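Uncharacterized protein (PDB 3GG7) is of unknown function but binds manganese and, as a TatD-type member of the metallo-dependent hydrolases, probably hydrolyses ester bonds. Local coordinates at residues S32-T36 and P37-R41; L57-H60 and P61-S65; G88-S92 and P93-G97. All coordinates share one frame; numbering follows the deposited sequence. Where two conformers were deposited one is given.

Contact 1: S32-T36 and P37-R41; sequences SVTTT and PAAWR. With SO4 (sulfate ion), chain C.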
# COMPACT_ATOMS: atom_id res chain seq x y z
N SER A 32 7.07 4.03 2.49
CA SER A 32 6.68 4.83 3.64
C SER A 32 5.46 5.67 3.23
O SER A 32 5.62 6.68 2.51
CB SER A 32 7.87 5.72 4.03
OG SER A 32 7.58 6.60 5.11
N VAL A 33 4.27 5.24 3.61
CA VAL A 33 3.03 5.88 3.18
C VAL A 33 2.59 6.97 4.15
O VAL A 33 2.96 6.95 5.35
CB VAL A 33 1.90 4.84 2.95
CG1 VAL A 33 2.29 3.88 1.79
CG2 VAL A 33 1.60 4.02 4.23
N THR A 34 1.82 7.92 3.63
CA THR A 34 1.30 9.03 4.45
C THR A 34 -0.22 8.98 4.52
O THR A 34 -0.90 8.32 3.70
CB THR A 34 1.80 10.39 3.92
OG1 THR A 34 1.60 10.50 2.51
CG2 THR A 34 3.29 10.58 4.18
N THR A 35 -0.78 9.67 5.53
CA THR A 35 -2.21 9.64 5.75
C THR A 35 -2.90 10.94 5.39
O THR A 35 -4.13 10.97 5.24
CB THR A 35 -2.53 9.29 7.21
OG1 THR A 35 -1.98 10.27 8.05
CG2 THR A 35 -1.95 7.88 7.58
N THR A 36 -2.12 12.01 5.24
CA THR A 36 -2.63 13.29 4.72
C THR A 36 -1.48 13.90 3.91
O THR A 36 -0.31 13.74 4.28
CB THR A 36 -3.05 14.29 5.84
OG1 THR A 36 -3.07 15.61 5.28
CG2 THR A 36 -2.10 14.30 7.02
N PRO A 37 -1.81 14.60 2.81
CA PRO A 37 -0.72 15.19 2.03
C PRO A 37 0.04 16.26 2.81
O PRO A 37 1.19 16.57 2.45
CB PRO A 37 -1.43 15.76 0.79
CG PRO A 37 -2.83 15.93 1.21
CD PRO A 37 -3.14 14.85 2.19
N ALA A 38 -0.59 16.83 3.83
CA ALA A 38 0.10 17.80 4.69
C ALA A 38 1.31 17.20 5.41
O ALA A 38 2.18 17.94 5.84
CB ALA A 38 -0.89 18.40 5.70
N ALA A 39 1.32 15.88 5.56
CA ALA A 39 2.42 15.17 6.23
C ALA A 39 3.66 14.99 5.35
O ALA A 39 4.68 14.53 5.82
CB ALA A 39 1.93 13.80 6.74
N TRP A 40 3.58 15.40 4.09
CA TRP A 40 4.63 15.10 3.11
C TRP A 40 6.02 15.56 3.57
O TRP A 40 6.97 14.78 3.56
CB TRP A 40 4.23 15.69 1.74
CG TRP A 40 5.26 15.46 0.71
CD1 TRP A 40 6.06 16.40 0.12
CD2 TRP A 40 5.65 14.21 0.16
NE1 TRP A 40 6.90 15.82 -0.77
CE2 TRP A 40 6.68 14.46 -0.77
CE3 TRP A 40 5.23 12.88 0.35
CZ2 TRP A 40 7.30 13.45 -1.49
CZ3 TRP A 40 5.82 11.88 -0.40
CH2 TRP A 40 6.86 12.16 -1.27
N ARG A 41 6.17 16.82 3.94
CA ARG A 41 7.52 17.33 4.20
C ARG A 41 8.14 16.59 5.39
O ARG A 41 9.28 16.17 5.35
CB ARG A 41 7.51 18.82 4.46
CG ARG A 41 7.37 19.65 3.22
CD ARG A 41 8.69 20.03 2.59
NE ARG A 41 8.39 20.67 1.31
CZ ARG A 41 8.41 20.05 0.13
NH1 ARG A 41 8.86 18.82 -0.00
NH2 ARG A 41 8.02 20.71 -0.95
S SO4 C . 6.26 23.66 1.17
O1 SO4 C . 6.70 23.17 -0.13
O2 SO4 C . 7.12 23.12 2.22
O3 SO4 C . 6.37 25.13 1.20
O4 SO4 C . 4.87 23.26 1.33
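Thr36 and Ala39 close a beta turn through their backbones: Ala39 N donates to Thr36 O at 3.0 Å (N-H...O angle 155°), and Pro37 and Ala38 occupy the corners with helical backbone angles. The Thr36 side chain adds an ST turn: chi1 of 160° places OG1 opposite the backbone N, which brings the hydroxyl to the N-H of Ala38, two residues on, and Thr36 OG1 accepts from Ala38 N at 3.1 Å. Both turns lie where the loop that follows strand 29-32 of the TIM barrel swings toward helix 40-44. The same oxygen is also hydrogen-bonded to Asp70, so a backbone N-H and an aspartate grip it together and fix the rotation of the side chain. The Thr36 methyl goes another way: CG2 comes within 4.1 Å of Ala39 CB. Thr34 CG2 lies 4.3 Å from Ala39 CB. Ala39 CB thus meets two threonine methyls, while the Thr34 hydroxyl takes its own bond to Ala56 O. Pro37, which has no N-H to give, turns its ring outward onto Trp73 and Phe74 of helix 72-77. Trp40, three residues after Pro37, bonds through NE1 to Glu80, and its ring meets that of Tyr77. Glu80 also forms a salt bridge with Arg41 NH1, so one carboxylate serves both residues. The Arg41 chain bends at chi2 (-91°) and turns the other edge of its guanidinium to a sulfate, probably from the crystallisation liquor, which Arg76 and Tyr77 also bind. Arg41 NE donates to sulfate O2 at 2.9 Å and makes a weak second bond to O1; Arg41 NH2 meets sulfate O1, in the guanidinium plane, at 2.9 Å.

Contact 2: L57-H60 and P61-S65; sequences LGFH and PEVVS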
# COMPACT_ATOMS: atom_id res chain seq x y z
N LEU A 57 2.80 9.77 -1.18
CA LEU A 57 1.96 10.92 -0.90
C LEU A 57 0.52 10.42 -0.86
O LEU A 57 -0.01 9.91 -1.86
CB LEU A 57 2.14 11.97 -1.99
CG LEU A 57 1.29 13.21 -1.85
CD1 LEU A 57 1.76 14.04 -0.69
CD2 LEU A 57 1.42 14.02 -3.17
N GLY A 58 -0.14 10.57 0.29
CA GLY A 58 -1.42 9.92 0.53
C GLY A 58 -2.49 10.81 1.09
O GLY A 58 -2.28 12.00 1.36
N PHE A 59 -3.68 10.22 1.23
CA PHE A 59 -4.80 10.83 1.94
C PHE A 59 -5.74 9.68 2.31
O PHE A 59 -6.46 9.14 1.48
CB PHE A 59 -5.53 11.83 1.06
CG PHE A 59 -6.22 12.93 1.82
CD1 PHE A 59 -6.57 12.81 3.16
CD2 PHE A 59 -6.56 14.08 1.17
CE1 PHE A 59 -7.22 13.85 3.82
CE2 PHE A 59 -7.19 15.13 1.84
CZ PHE A 59 -7.52 15.00 3.16
N HIS A 60 -5.62 9.24 3.54
CA HIS A 60 -6.25 7.99 4.00
C HIS A 60 -7.75 8.21 4.15
O HIS A 60 -8.19 9.23 4.70
CB HIS A 60 -5.61 7.61 5.32
CG HIS A 60 -5.94 6.23 5.80
ND1 HIS A 60 -7.22 5.86 6.17
CD2 HIS A 60 -5.15 5.15 6.02
CE1 HIS A 60 -7.20 4.61 6.60
NE2 HIS A 60 -5.96 4.15 6.50
N PRO A 61 -8.56 7.26 3.70
CA PRO A 61 -10.01 7.49 3.75
C PRO A 61 -10.55 7.78 5.15
O PRO A 61 -11.55 8.47 5.29
CB PRO A 61 -10.60 6.21 3.14
CG PRO A 61 -9.50 5.24 3.12
CD PRO A 61 -8.24 6.00 3.00
N GLU A 62 -9.88 7.27 6.18
CA GLU A 62 -10.36 7.48 7.54
C GLU A 62 -10.19 8.91 8.02
O GLU A 62 -10.81 9.28 9.03
CB GLU A 62 -9.68 6.53 8.54
CG GLU A 62 -10.28 6.69 9.93
CD GLU A 62 -9.66 5.82 10.98
OE1 GLU A 62 -9.01 4.81 10.62
OE2 GLU A 62 -9.84 6.18 12.16
N VAL A 63 -9.40 9.73 7.34
CA VAL A 63 -9.16 11.10 7.81
C VAL A 63 -9.62 12.20 6.85
O VAL A 63 -9.37 13.38 7.09
CB VAL A 63 -7.70 11.32 8.28
CG1 VAL A 63 -7.31 10.28 9.31
CG2 VAL A 63 -6.71 11.27 7.10
N VAL A 64 -10.33 11.83 5.79
CA VAL A 64 -10.75 12.81 4.80
C VAL A 64 -11.68 13.89 5.30
O VAL A 64 -11.64 14.99 4.75
CB VAL A 64 -11.40 12.13 3.55
CG1 VAL A 64 -10.39 11.29 2.85
CG2 VAL A 64 -12.63 11.37 3.95
N SER A 65 -12.50 13.60 6.32
CA SER A 65 -13.39 14.61 6.90
C SER A 65 -12.59 15.51 7.83
O SER A 65 -12.58 16.74 7.69
CB SER A 65 -14.54 13.96 7.68
OG SER A 65 -15.41 14.94 8.24
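Phe59 lays one face of its ring against Val64: CG1 of the valine stands over the rim of the ring, 4.1 Å from Phe59 CD1. Phe59 CE1 also lies 4.2 Å from Val63 CG2. Val105 and Ile109 of helix 99-115 also touch the ring. Next to this apolar patch, His60 starts a turn in the loop after barrel strand 53-55. Val63 N donates to His60 O at 2.9 Å, while Glu62 N meets His60 ND1 at 3.0 Å exactly in the plane of the imidazole. With chi1 at -169°, CG lies opposite the backbone N and the ring stands beside Glu62, ND1 facing its N-H. Glu62 runs alongside, its CB 3.5 Å from His60 ND1. The ring also meets that of His124, a predicted metal ligand, and the His60 side chain comes within about 3 Å of that of Glu86, a ligand of the bound manganese. Because ND1 is engaged as an acceptor from the backbone, the imidazole is held against rotation, and its remaining edge is probably kept in a fixed orientation beside the metal site.

Contact 3: G88-S92 and P93-G97; sequences GLDGS and PSLRG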
# COMPACT_ATOMS: atom_id res chain seq x y z
N GLY A 88 -7.70 5.68 -0.95
CA GLY A 88 -8.73 4.68 -1.30
C GLY A 88 -10.06 4.93 -0.63
O GLY A 88 -10.42 6.08 -0.40
N LEU A 89 -10.78 3.85 -0.35
CA LEU A 89 -12.14 3.94 0.15
C LEU A 89 -12.28 2.91 1.25
O LEU A 89 -11.63 1.85 1.20
CB LEU A 89 -13.17 3.63 -0.96
CG LEU A 89 -13.20 4.54 -2.18
CD1 LEU A 89 -14.14 4.01 -3.30
CD2 LEU A 89 -13.60 5.95 -1.79
N ASP A 90 -13.14 3.19 2.24
CA ASP A 90 -13.40 2.25 3.32
C ASP A 90 -14.91 2.21 3.55
O ASP A 90 -15.55 3.24 3.79
CB ASP A 90 -12.65 2.67 4.60
CG ASP A 90 -12.76 1.61 5.69
OD1 ASP A 90 -13.89 1.30 6.11
OD2 ASP A 90 -11.72 1.07 6.14
N GLY A 91 -15.48 1.02 3.44
CA GLY A 91 -16.91 0.81 3.57
C GLY A 91 -17.42 0.49 4.96
O GLY A 91 -18.56 -0.01 5.10
N SER A 92 -16.63 0.77 6.00
CA SER A 92 -17.01 0.43 7.37
C SER A 92 -18.18 1.30 7.80
O SER A 92 -18.21 2.48 7.50
CB SER A 92 -15.86 0.64 8.33
OG SER A 92 -14.77 -0.21 8.03
N PRO A 93 -19.14 0.69 8.50
CA PRO A 93 -20.29 1.49 8.93
C PRO A 93 -19.93 2.76 9.71
O PRO A 93 -20.59 3.79 9.55
CB PRO A 93 -21.07 0.52 9.82
CG PRO A 93 -20.77 -0.82 9.29
CD PRO A 93 -19.33 -0.74 8.76
N SER A 94 -18.89 2.71 10.54
CA SER A 94 -18.55 3.87 11.34
C SER A 94 -18.06 5.07 10.52
O SER A 94 -18.10 6.20 11.00
CB SER A 94 -17.52 3.51 12.41
OG SER A 94 -16.28 3.18 11.83
N LEU A 95 -17.62 4.83 9.28
CA LEU A 95 -17.17 5.89 8.38
C LEU A 95 -18.19 6.26 7.30
O LEU A 95 -17.94 7.08 6.43
CB LEU A 95 -15.87 5.43 7.71
CG LEU A 95 -14.72 5.11 8.66
CD1 LEU A 95 -13.51 4.58 7.86
CD2 LEU A 95 -14.30 6.33 9.47
N ARG A 96 -19.38 5.66 7.37
CA ARG A 96 -20.33 5.73 6.27
C ARG A 96 -20.86 7.15 6.02
O ARG A 96 -21.21 7.51 4.89
CB ARG A 96 -21.46 4.75 6.56
CG ARG A 96 -22.44 4.53 5.41
CD ARG A 96 -23.11 3.19 5.55
NE ARG A 96 -22.16 2.09 5.38
CZ ARG A 96 -22.31 0.84 5.82
NH1 ARG A 96 -23.41 0.49 6.49
NH2 ARG A 96 -21.37 -0.07 5.60
N GLY A 97 -20.95 7.95 7.08
CA GLY A 97 -21.34 9.34 6.95
C GLY A 97 -20.34 10.19 6.19
O GLY A 97 -20.67 11.28 5.71
O HOH W 1 -20.04 2.67 3.66
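Arg96 reaches back over Pro93 to Gly91, its NH2 donating to Gly91 O at 2.9 Å, and Leu95 N donates to Ser92 O at 3.0 Å to close a beta turn. Asp90 also spans the two segments: Leu95 CD1 rests on its carboxylate, 3.7 Å from Asp90 OD1. That oxygen also makes an Asx turn, in the loop after TIM-barrel strand 83-88. Ser92 N meets Asp90 OD1 at 2.8 Å, nearly end-on to the C-O bond, and Ser92 OG donates to the same OD1 from its syn side at 2.6 Å. Two bonds therefore hold OD1 and set the turn of the Ser92 side chain. The second carboxylate oxygen, OD2, is hydrogen-bonded to His124, a predicted metal ligand, while Arg127 pairs with Ser92 OG, so the aspartate ties the turn to the metal-site surroundings. With an alanine in place of Asp90, the Ser92 N-H and the His124 ring would probably lose their acceptor, and the serine hydroxyl would keep Arg127 alone of the partners described here. Further out, Gln102 of helix 99-115 accepts from Asp90 N and touches Leu95. A bend at chi3 (-67°) folds Arg96 over the turn: Pro93 CA sits 3.7 Å from the plane of the guanidinium, over its centre, and a water lies at the edge of the group, 2.8 Å from Arg96 NE.

The three contacts follow one another along the chain in successive loops, after strands 29-32, 53-55 and 83-88, all at the same end of the TatD barrel. Each places a proline at its junction, and the carbonyl just before it accepts from the residue three further on. Contact 2 sits between the others, its centre about 9 Å from contact 1 and 12 Å from contact 3, and touches both: Thr35 O probably bonds His60 N, and Pro61 packs on Gly88 and Leu89. Contacts 1 and 3, with centres 20 Å apart, do not meet. Together the turns form a continuous stretch of the rim beside the manganese site, with contact 2 nearest the metal.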